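Local coordinates for protein endo-alpha-mannosidase (Bacteroides thetaiotaomicron, PDB 4ACY) that hydrolyses alpha-mannosidic bonds inside mannose-containing glycan chains, as an endo-acting glycoside hydrolase of family 99 that probably prefers alpha-1,2 linkages, at residues L68-S73 against R291-S296; T163-I168 against I213-T218; Y306-Y311 against L361-Y366. All blocks are in the same frame, centred on the assembly; numbering follows the deposited sequence.

Interaction 1: L68-S73 against R291-S296; sequences LAPGHS and RPWNGS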
loop_
_atom_site.group_PDB
_atom_site.type_symbol
_atom_site.label_atom_id
_atom_site.label_comp_id
_atom_site.label_asym_id
_atom_site.label_seq_id
_atom_site.Cartn_x
_atom_site.Cartn_y
_atom_site.Cartn_z
ATOM N N LEU A 68 7.080 -19.950 -8.367
ATOM C CA LEU A 68 6.564 -21.317 -8.337
ATOM C C LEU A 68 5.307 -21.416 -7.468
ATOM O O LEU A 68 5.148 -20.650 -6.496
ATOM C CB LEU A 68 7.643 -22.256 -7.782
ATOM C CG LEU A 68 8.919 -22.399 -8.631
ATOM C CD1 LEU A 68 10.005 -23.100 -7.808
ATOM C CD2 LEU A 68 8.620 -23.166 -9.916
ATOM N N ALA A 69 4.421 -22.341 -7.835
ATOM C CA ALA A 69 3.236 -22.669 -7.032
ATOM C C ALA A 69 3.685 -23.139 -5.649
ATOM O O ALA A 69 4.750 -23.770 -5.527
ATOM C CB ALA A 69 2.381 -23.737 -7.705
ATOM N N PRO A 70 2.910 -22.799 -4.606
ATOM C CA PRO A 70 3.316 -23.200 -3.266
ATOM C C PRO A 70 3.468 -24.709 -3.169
ATOM O O PRO A 70 2.562 -25.466 -3.565
ATOM C CB PRO A 70 2.178 -22.703 -2.355
ATOM C CG PRO A 70 1.003 -22.369 -3.289
ATOM C CD PRO A 70 1.639 -22.041 -4.616
ATOM N N GLY A 71 4.612 -25.123 -2.641
ATOM C CA GLY A 71 4.897 -26.525 -2.409
ATOM C C GLY A 71 5.433 -27.255 -3.628
ATOM O O GLY A 71 5.728 -28.441 -3.547
ATOM N N HIS A 72 5.583 -26.549 -4.747
ATOM C CA HIS A 72 6.007 -27.201 -5.999
ATOM C C HIS A 72 7.474 -26.933 -6.336
ATOM O O HIS A 72 8.028 -25.875 -5.987
ATOM C CB HIS A 72 5.081 -26.760 -7.142
ATOM C CG HIS A 72 3.784 -27.506 -7.170
ATOM N ND1 HIS A 72 2.837 -27.402 -6.173
ATOM C CD2 HIS A 72 3.292 -28.393 -8.064
ATOM C CE1 HIS A 72 1.812 -28.191 -6.456
ATOM N NE2 HIS A 72 2.058 -28.791 -7.606
ATOM N N SER A 73 8.100 -27.917 -6.981
ATOM C CA SER A 73 9.464 -27.781 -7.485
ATOM C C SER A 73 9.416 -27.203 -8.889
ATOM O O SER A 73 8.438 -27.354 -9.595
ATOM C CB SER A 73 10.165 -29.143 -7.550
ATOM O OG SER A 73 10.268 -29.741 -6.272
ATOM N N ARG A 291 2.556 -14.797 -11.010
ATOM C CA ARG A 291 2.116 -16.008 -10.280
ATOM C C ARG A 291 1.065 -16.796 -11.080
ATOM O O ARG A 291 -0.129 -16.753 -10.772
ATOM C CB ARG A 291 1.571 -15.651 -8.880
ATOM C CG ARG A 291 2.546 -14.893 -7.996
ATOM C CD ARG A 291 1.926 -14.548 -6.651
ATOM N NE ARG A 291 2.856 -13.819 -5.793
ATOM C CZ ARG A 291 2.641 -12.600 -5.303
ATOM N NH1 ARG A 291 1.509 -11.945 -5.587
ATOM N NH2 ARG A 291 3.551 -12.040 -4.512
ATOM N N PRO A 292 1.507 -17.549 -12.103
ATOM C CA PRO A 292 0.564 -18.123 -13.076
ATOM C C PRO A 292 -0.453 -19.078 -12.450
ATOM O O PRO A 292 -1.530 -19.267 -13.008
ATOM C CB PRO A 292 1.462 -18.882 -14.061
ATOM C CG PRO A 292 2.825 -18.325 -13.886
ATOM C CD PRO A 292 2.916 -17.673 -12.527
ATOM N N TRP A 293 -0.082 -19.658 -11.302
ATOM C CA TRP A 293 -0.888 -20.628 -10.555
ATOM C C TRP A 293 -1.944 -19.968 -9.661
ATOM O O TRP A 293 -2.771 -20.667 -9.042
ATOM C CB TRP A 293 0.054 -21.489 -9.675
ATOM C CG TRP A 293 1.038 -20.620 -8.964
ATOM C CD1 TRP A 293 2.280 -20.258 -9.402
ATOM C CD2 TRP A 293 0.831 -19.917 -7.735
ATOM N NE1 TRP A 293 2.866 -19.395 -8.517
ATOM C CE2 TRP A 293 2.003 -19.168 -7.479
ATOM C CE3 TRP A 293 -0.225 -19.870 -6.806
ATOM C CZ2 TRP A 293 2.156 -18.376 -6.335
ATOM C CZ3 TRP A 293 -0.078 -19.082 -5.675
ATOM C CH2 TRP A 293 1.099 -18.341 -5.449
ATOM N N ASN A 294 -1.934 -18.633 -9.598
ATOM C CA ASN A 294 -2.713 -17.904 -8.578
ATOM C C ASN A 294 -4.035 -17.333 -9.087
ATOM O O ASN A 294 -4.537 -16.341 -8.542
ATOM C CB ASN A 294 -1.864 -16.794 -7.938
ATOM C CG ASN A 294 -2.408 -16.315 -6.589
ATOM O OD1 ASN A 294 -3.086 -17.053 -5.857
ATOM N ND2 ASN A 294 -2.093 -15.070 -6.244
ATOM N N GLY A 295 -4.626 -17.999 -10.072
ATOM C CA GLY A 295 -5.916 -17.588 -10.620
ATOM C C GLY A 295 -7.058 -17.521 -9.611
ATOM O O GLY A 295 -8.008 -16.753 -9.799
ATOM N N SER A 296 -6.965 -18.289 -8.527
ATOM C CA SER A 296 -8.022 -18.301 -7.509
ATOM C C SER A 296 -8.168 -16.950 -6.793
ATOM O O SER A 296 -9.222 -16.645 -6.241
ATOM C CB SER A 296 -7.812 -19.427 -6.482
ATOM O OG SER A 296 -6.671 -19.219 -5.664
#
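Trp293 reaches Ala69 and Pro70 by tucking CG between its own backbone N and carbonyl carbon (chi1 46°), while a chi2 of -91° sets the indole broadside, one flat face against the backbone of the other loop. Ala69 comes first over that face: its CA stands 3.4 Å from the centroid of the five-membered ring, only 6° off the ring normal, a close CH-pi contact. The methyl group follows from the side where the indole joins its own chain, with Ala69 CB 3.6 Å from Trp293 CG. One residue on, Pro70 lays its CD over the benzene half, 3.6 Å from the centroid of the six-membered ring, the second CH-pi contact of the pair. Successive residues of one chain thus pave successive rings of one indole. In the (beta/alpha)8 barrel of this enzyme, the 68-73 loop belongs to the long excursion between strand 42-46 and helix 102-115, and the 291-296 loop to the connection from strand 276-281 to helix 305-316; two loops far apart in sequence meet here at the protein surface. Each is itself bent into a turn: Ala69 to His72 form a type II beta turn, closed by His72 N to Ala69 O at 3.0 Å, and Arg291 to Asn294 a type I turn. The type I turn brings Arg291 CB and Asn294 CB under the far face of the indole, which sandwiches the ring between its own turn and the opposing loop. The indole N-H uses neither Ala69 nor Pro70. Although Trp293 NE1 lies 3.3 Å from Leu68 O, the angle there is poor for a hydrogen bond; its partner is the carbonyl oxygen of Ala67.

Interaction 2: T163-I168 against I213-T218; sequences TVRENI and ISVRNT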
loop_
_atom_site.group_PDB
_atom_site.type_symbol
_atom_site.label_atom_id
_atom_site.label_comp_id
_atom_site.label_asym_id
_atom_site.label_seq_id
_atom_site.Cartn_x
_atom_site.Cartn_y
_atom_site.Cartn_z
ATOM N N THR A 163 15.494 -4.057 14.547
ATOM C CA THR A 163 15.816 -3.443 13.260
ATOM C C THR A 163 14.650 -2.557 12.790
ATOM O O THR A 163 14.857 -1.562 12.099
ATOM C CB THR A 163 16.238 -4.467 12.184
ATOM O OG1 THR A 163 15.174 -5.389 11.957
ATOM C CG2 THR A 163 17.506 -5.240 12.631
ATOM N N VAL A 164 13.434 -2.900 13.201
ATOM C CA VAL A 164 12.293 -1.998 12.945
ATOM C C VAL A 164 12.523 -0.678 13.705
ATOM O O VAL A 164 12.355 0.397 13.135
ATOM C CB VAL A 164 10.933 -2.653 13.276
ATOM C CG1 VAL A 164 9.783 -1.624 13.247
ATOM C CG2 VAL A 164 10.649 -3.805 12.297
ATOM N N ARG A 165 12.954 -0.759 14.968
ATOM C CA ARG A 165 13.290 0.456 15.720
ATOM C C ARG A 165 14.294 1.309 14.965
ATOM O O ARG A 165 14.108 2.510 14.824
ATOM C CB ARG A 165 13.820 0.141 17.129
ATOM C CG ARG A 165 13.751 1.366 18.057
ATOM C CD ARG A 165 14.369 1.087 19.422
ATOM N NE ARG A 165 13.873 1.999 20.470
ATOM C CZ ARG A 165 14.239 3.271 20.632
ATOM N NH1 ARG A 165 15.115 3.846 19.818
ATOM N NH2 ARG A 165 13.710 3.984 21.620
ATOM N N GLU A 166 15.347 0.678 14.452
ATOM C CA GLU A 166 16.397 1.407 13.745
ATOM C C GLU A 166 15.845 2.099 12.506
ATOM O O GLU A 166 16.267 3.208 12.148
ATOM C CB GLU A 166 17.540 0.468 13.354
ATOM C CG GLU A 166 18.279 -0.144 14.550
ATOM C CD GLU A 166 19.185 -1.312 14.163
ATOM O OE1 GLU A 166 19.305 -1.630 12.961
ATOM O OE2 GLU A 166 19.767 -1.928 15.074
ATOM N N ASN A 167 14.903 1.429 11.847
ATOM C CA ASN A 167 14.257 2.009 10.665
ATOM C C ASN A 167 13.319 3.162 10.966
ATOM O O ASN A 167 13.268 4.129 10.199
ATOM C CB ASN A 167 13.547 0.936 9.845
ATOM C CG ASN A 167 14.500 0.221 8.920
ATOM O OD1 ASN A 167 14.732 0.660 7.799
ATOM N ND2 ASN A 167 15.094 -0.867 9.406
ATOM N N ILE A 168 12.575 3.052 12.066
ATOM C CA ILE A 168 11.758 4.161 12.546
ATOM C C ILE A 168 12.671 5.346 12.841
ATOM O O ILE A 168 12.378 6.470 12.445
ATOM C CB ILE A 168 10.912 3.780 13.795
ATOM C CG1 ILE A 168 9.904 2.682 13.443
ATOM C CG2 ILE A 168 10.190 5.016 14.372
ATOM C CD1 ILE A 168 9.318 1.967 14.660
ATOM N N ILE A 213 12.976 -1.978 24.586
ATOM C CA ILE A 213 13.468 -1.053 23.562
ATOM C C ILE A 213 12.359 -0.091 23.105
ATOM O O ILE A 213 12.276 0.267 21.926
ATOM C CB ILE A 213 14.113 -1.801 22.348
ATOM C CG1 ILE A 213 13.145 -2.830 21.750
ATOM C CG2 ILE A 213 15.429 -2.462 22.764
ATOM C CD1 ILE A 213 13.544 -3.319 20.330
ATOM N N SER A 214 11.516 0.333 24.046
ATOM C CA SER A 214 10.303 1.078 23.696
ATOM C C SER A 214 10.586 2.371 22.953
ATOM O O SER A 214 11.555 3.082 23.248
ATOM C CB SER A 214 9.454 1.384 24.930
ATOM O OG SER A 214 8.243 2.023 24.553
ATOM N N VAL A 215 9.739 2.668 21.975
ATOM C CA VAL A 215 9.749 3.985 21.330
ATOM C C VAL A 215 8.668 4.898 21.928
ATOM O O VAL A 215 8.527 6.060 21.531
ATOM C CB VAL A 215 9.523 3.890 19.791
ATOM C CG1 VAL A 215 10.746 3.302 19.116
ATOM C CG2 VAL A 215 8.282 3.084 19.467
ATOM N N ARG A 216 7.896 4.368 22.865
ATOM C CA ARG A 216 6.782 5.122 23.411
ATOM C C ARG A 216 7.320 6.293 24.215
ATOM O O ARG A 216 8.240 6.142 25.032
ATOM C CB ARG A 216 5.873 4.256 24.276
ATOM C CG ARG A 216 5.144 3.111 23.545
ATOM C CD ARG A 216 4.409 3.615 22.314
ATOM N NE ARG A 216 3.651 2.536 21.670
ATOM C CZ ARG A 216 2.950 2.682 20.547
ATOM N NH1 ARG A 216 2.885 3.857 19.943
ATOM N NH2 ARG A 216 2.298 1.641 20.038
ATOM N N ASN A 217 6.762 7.462 23.925
ATOM C CA ASN A 217 7.127 8.709 24.592
ATOM C C ASN A 217 8.560 9.150 24.341
ATOM O O ASN A 217 9.133 9.932 25.105
ATOM C CB ASN A 217 6.749 8.649 26.074
ATOM C CG ASN A 217 5.262 8.483 26.258
ATOM O OD1 ASN A 217 4.461 9.147 25.585
ATOM N ND2 ASN A 217 4.877 7.591 27.156
ATOM N N THR A 218 9.126 8.635 23.253
ATOM C CA THR A 218 10.356 9.154 22.688
ATOM C C THR A 218 9.952 9.969 21.472
ATOM O O THR A 218 8.781 9.988 21.097
ATOM C CB THR A 218 11.311 8.024 22.231
ATOM O OG1 THR A 218 10.797 7.421 21.032
ATOM C CG2 THR A 218 11.454 6.966 23.301
#
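Arg165 pushes its side chain out from helix 163-168 and holds two successive carbonyls of the facing loop, those of Ile213 and Ser214. Its CG stands anti to the backbone N (chi1 -162°), and the chain runs on extended to NE, long enough to bring the guanidinium alongside the loop backbone. Here the fit is tight. Arg165 NE donates to Ile213 O at 2.8 Å with an N-H...O angle of 153°, and Arg165 NH2 to Ser214 O, also at 2.8 Å and straighter at 167°. Both oxygens sit at the guanidinium edge, close to its plane, though each carbonyl is approached from above its own plane. Val215 closes one face of the group: its CG1 lies 3.6 Å from Arg165 NE and also brushes CG. The contact ties a barrel helix, 161-175, to the loop that leads from the next one, 200-207, into strand 223-227, so neighbouring alpha/beta units of the TIM barrel are stitched together on its outside; Leu206 of helix 200-207 touches both Arg165 and Val215. With an alanine in place of Arg165, the carbonyls of Ile213 and Ser214 would probably lose these donors and Val215 CG1 its flat cover. Beyond NH2 the packing thins towards the surface, where partly exposed Thr218 offers only its methyl CG2, 4.1 Å from Arg165 NH2. Its hydroxyl turns back instead, giving its proton to Val215 O at 2.7 Å within the type II turn from Val215 to Thr218.

Interaction 3: Y306-Y311 against L361-Y366; sequences YYDDMY and LIRTAY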
loop_
_atom_site.group_PDB
_atom_site.type_symbol
_atom_site.label_atom_id
_atom_site.label_comp_id
_atom_site.label_asym_id
_atom_site.label_seq_id
_atom_site.Cartn_x
_atom_site.Cartn_y
_atom_site.Cartn_z
ATOM N N TYR A 306 -16.502 -3.704 -8.765
ATOM C CA TYR A 306 -15.765 -4.337 -7.681
ATOM C C TYR A 306 -15.263 -3.270 -6.713
ATOM O O TYR A 306 -15.442 -3.387 -5.502
ATOM C CB TYR A 306 -14.600 -5.126 -8.256
ATOM C CG TYR A 306 -13.786 -5.848 -7.204
ATOM C CD1 TYR A 306 -12.717 -5.218 -6.584
ATOM C CD2 TYR A 306 -14.090 -7.160 -6.835
ATOM C CE1 TYR A 306 -11.955 -5.873 -5.610
ATOM C CE2 TYR A 306 -13.332 -7.831 -5.872
ATOM C CZ TYR A 306 -12.270 -7.179 -5.267
ATOM O OH TYR A 306 -11.498 -7.828 -4.332
ATOM N N TYR A 307 -14.662 -2.220 -7.269
ATOM C CA TYR A 307 -14.144 -1.112 -6.475
ATOM C C TYR A 307 -15.276 -0.425 -5.711
ATOM O O TYR A 307 -15.159 -0.187 -4.522
ATOM C CB TYR A 307 -13.470 -0.114 -7.400
ATOM C CG TYR A 307 -12.538 0.894 -6.759
ATOM C CD1 TYR A 307 -11.692 0.538 -5.694
ATOM C CD2 TYR A 307 -12.450 2.199 -7.273
ATOM C CE1 TYR A 307 -10.805 1.460 -5.132
ATOM C CE2 TYR A 307 -11.558 3.131 -6.718
ATOM C CZ TYR A 307 -10.739 2.754 -5.657
ATOM O OH TYR A 307 -9.846 3.654 -5.102
ATOM N N ASP A 308 -16.363 -0.101 -6.412
ATOM C CA ASP A 308 -17.540 0.498 -5.764
ATOM C C ASP A 308 -18.021 -0.302 -4.571
ATOM O O ASP A 308 -18.269 0.256 -3.507
ATOM C CB ASP A 308 -18.709 0.631 -6.742
ATOM C CG ASP A 308 -18.503 1.698 -7.785
ATOM O OD1 ASP A 308 -17.500 2.459 -7.742
ATOM O OD2 ASP A 308 -19.363 1.754 -8.695
ATOM N N ASP A 309 -18.196 -1.608 -4.752
ATOM C CA ASP A 309 -18.697 -2.459 -3.671
ATOM C C ASP A 309 -17.755 -2.462 -2.459
ATOM O O ASP A 309 -18.191 -2.371 -1.297
ATOM C CB ASP A 309 -18.909 -3.898 -4.171
ATOM C CG ASP A 309 -20.119 -4.045 -5.107
ATOM O OD1 ASP A 309 -20.996 -3.157 -5.155
ATOM O OD2 ASP A 309 -20.217 -5.084 -5.791
HETATM N N MSE A 310 -16.459 -2.564 -2.737
HETATM C CA MSE A 310 -15.472 -2.664 -1.668
HETATM C C MSE A 310 -15.325 -1.329 -0.928
HETATM O O MSE A 310 -15.250 -1.301 0.306
HETATM C CB MSE A 310 -14.117 -3.139 -2.208
HETATM C CG MSE A 310 -13.195 -3.670 -1.123
HETATM SE SE MSE A 310 -11.743 -4.679 -1.909
HETATM C CE MSE A 310 -11.104 -5.593 -0.313
ATOM N N TYR A 311 -15.286 -0.234 -1.683
ATOM C CA TYR A 311 -15.125 1.086 -1.069
ATOM C C TYR A 311 -16.355 1.424 -0.224
ATOM O O TYR A 311 -16.224 1.913 0.895
ATOM C CB TYR A 311 -14.857 2.156 -2.133
ATOM C CG TYR A 311 -13.826 3.203 -1.747
ATOM C CD1 TYR A 311 -13.946 3.931 -0.557
ATOM C CD2 TYR A 311 -12.747 3.491 -2.592
ATOM C CE1 TYR A 311 -13.010 4.917 -0.212
ATOM C CE2 TYR A 311 -11.797 4.475 -2.255
ATOM C CZ TYR A 311 -11.940 5.173 -1.055
ATOM O OH TYR A 311 -11.038 6.144 -0.676
ATOM N N LEU A 361 -8.866 6.784 -10.944
ATOM C CA LEU A 361 -8.544 8.025 -10.235
ATOM C C LEU A 361 -9.807 8.850 -10.033
ATOM O O LEU A 361 -10.066 9.325 -8.925
ATOM C CB LEU A 361 -7.489 8.835 -10.997
ATOM C CG LEU A 361 -6.122 8.224 -11.256
ATOM C CD1 LEU A 361 -5.265 9.274 -11.909
ATOM C CD2 LEU A 361 -5.468 7.755 -9.938
ATOM N N ILE A 362 -10.584 9.022 -11.108
ATOM C CA ILE A 362 -11.891 9.695 -11.049
ATOM C C ILE A 362 -12.824 9.075 -10.020
ATOM O O ILE A 362 -13.429 9.781 -9.205
ATOM C CB ILE A 362 -12.577 9.688 -12.453
ATOM C CG1 ILE A 362 -11.703 10.439 -13.464
ATOM C CG2 ILE A 362 -13.984 10.271 -12.378
ATOM C CD1 ILE A 362 -12.090 10.204 -14.948
ATOM N N ARG A 363 -12.931 7.747 -10.047
ATOM C CA ARG A 363 -13.855 7.037 -9.172
ATOM C C ARG A 363 -13.391 7.071 -7.706
ATOM O O ARG A 363 -14.217 7.069 -6.787
ATOM C CB ARG A 363 -14.051 5.599 -9.663
ATOM C CG ARG A 363 -15.278 4.884 -9.108
ATOM C CD ARG A 363 -16.566 5.625 -9.476
ATOM N NE ARG A 363 -17.752 4.880 -9.082
ATOM C CZ ARG A 363 -18.985 5.395 -9.076
ATOM N NH1 ARG A 363 -19.192 6.665 -9.427
ATOM N NH2 ARG A 363 -20.005 4.646 -8.715
ATOM N N THR A 364 -12.075 7.088 -7.492
ATOM C CA THR A 364 -11.523 7.292 -6.149
ATOM C C THR A 364 -11.971 8.640 -5.551
ATOM O O THR A 364 -12.432 8.689 -4.406
ATOM C CB THR A 364 -9.984 7.186 -6.136
ATOM O OG1 THR A 364 -9.603 5.866 -6.550
ATOM C CG2 THR A 364 -9.431 7.426 -4.717
ATOM N N ALA A 365 -11.857 9.708 -6.339
ATOM C CA ALA A 365 -12.305 11.041 -5.913
ATOM C C ALA A 365 -13.765 11.026 -5.473
ATOM O O ALA A 365 -14.109 11.643 -4.463
ATOM C CB ALA A 365 -12.094 12.064 -7.021
ATOM N N TYR A 366 -14.609 10.317 -6.233
ATOM C CA TYR A 366 -16.020 10.111 -5.893
ATOM C C TYR A 366 -16.188 9.452 -4.527
ATOM O O TYR A 366 -16.958 9.916 -3.688
ATOM C CB TYR A 366 -16.706 9.257 -6.969
ATOM C CG TYR A 366 -18.090 8.838 -6.574
ATOM C CD1 TYR A 366 -19.164 9.707 -6.741
ATOM C CD2 TYR A 366 -18.330 7.581 -6.008
ATOM C CE1 TYR A 366 -20.441 9.333 -6.363
ATOM C CE2 TYR A 366 -19.602 7.197 -5.619
ATOM C CZ TYR A 366 -20.656 8.081 -5.811
ATOM O OH TYR A 366 -21.922 7.720 -5.446
#
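Arg363 sends its CB toward helix 306-311, and from there its chain crosses the carboxylate of Asp308 at about a right angle. Arg363 CG already lies 3.6 Å from Asp308 OD1; the chain then bends (chi2 60°), and Arg363 CD lies 3.7 Å from Asp308 OD1. Arg363 NE donates to Asp308 OD1 at 2.8 Å, while Arg363 NH2 at the tip reaches Asp308 OD2 at 3.0 Å: a side-on, two-nitrogen salt bridge, with the carboxylate and guanidinium planes twisted 50° apart. Arg363 NH1, the other tip nitrogen, stands 3.6 Å above the ring plane of Tyr366, over its centre, nearly one helical turn further along its own helix. The helices 305-316 and 359-376 are the last pair on the outside of the (beta/alpha)8 barrel; the segments 306-311 and 361-366 run 24° from parallel, their axes 11.0 Å apart at closest approach. Nearer the barrel strands, Tyr307 extends its phenol so that OH donates in the ring plane to Thr364 OG1 at 2.7 Å; that hydroxyl is also bonded to the carbonyl of Tyr360. Asp308 OD1 has a further donor in the indole N-H of Trp367.

All three contacts belong to one TIM barrel, but none touches another. Interactions 1 and 2 are surface contacts, whereas interaction 3 is partly buried, with Tyr307 and Thr364 buried. Their elements differ accordingly: loop on loop in 68-73 with 291-296, helix on loop in interaction 2, helix on helix in interaction 3. The chemistry shifts too, from CH-pi contacts with no hydrogen bond across, to an arginine bound to neutral backbone carbonyls, to a charged pair beside a hydroxyl bond. Interactions 1 and 3 share a stretch of fold, since 291-296 leads into helix 305-316. Interactions 2 and 3 lie on opposite sides of the chain's centre, their centres 36 Å apart.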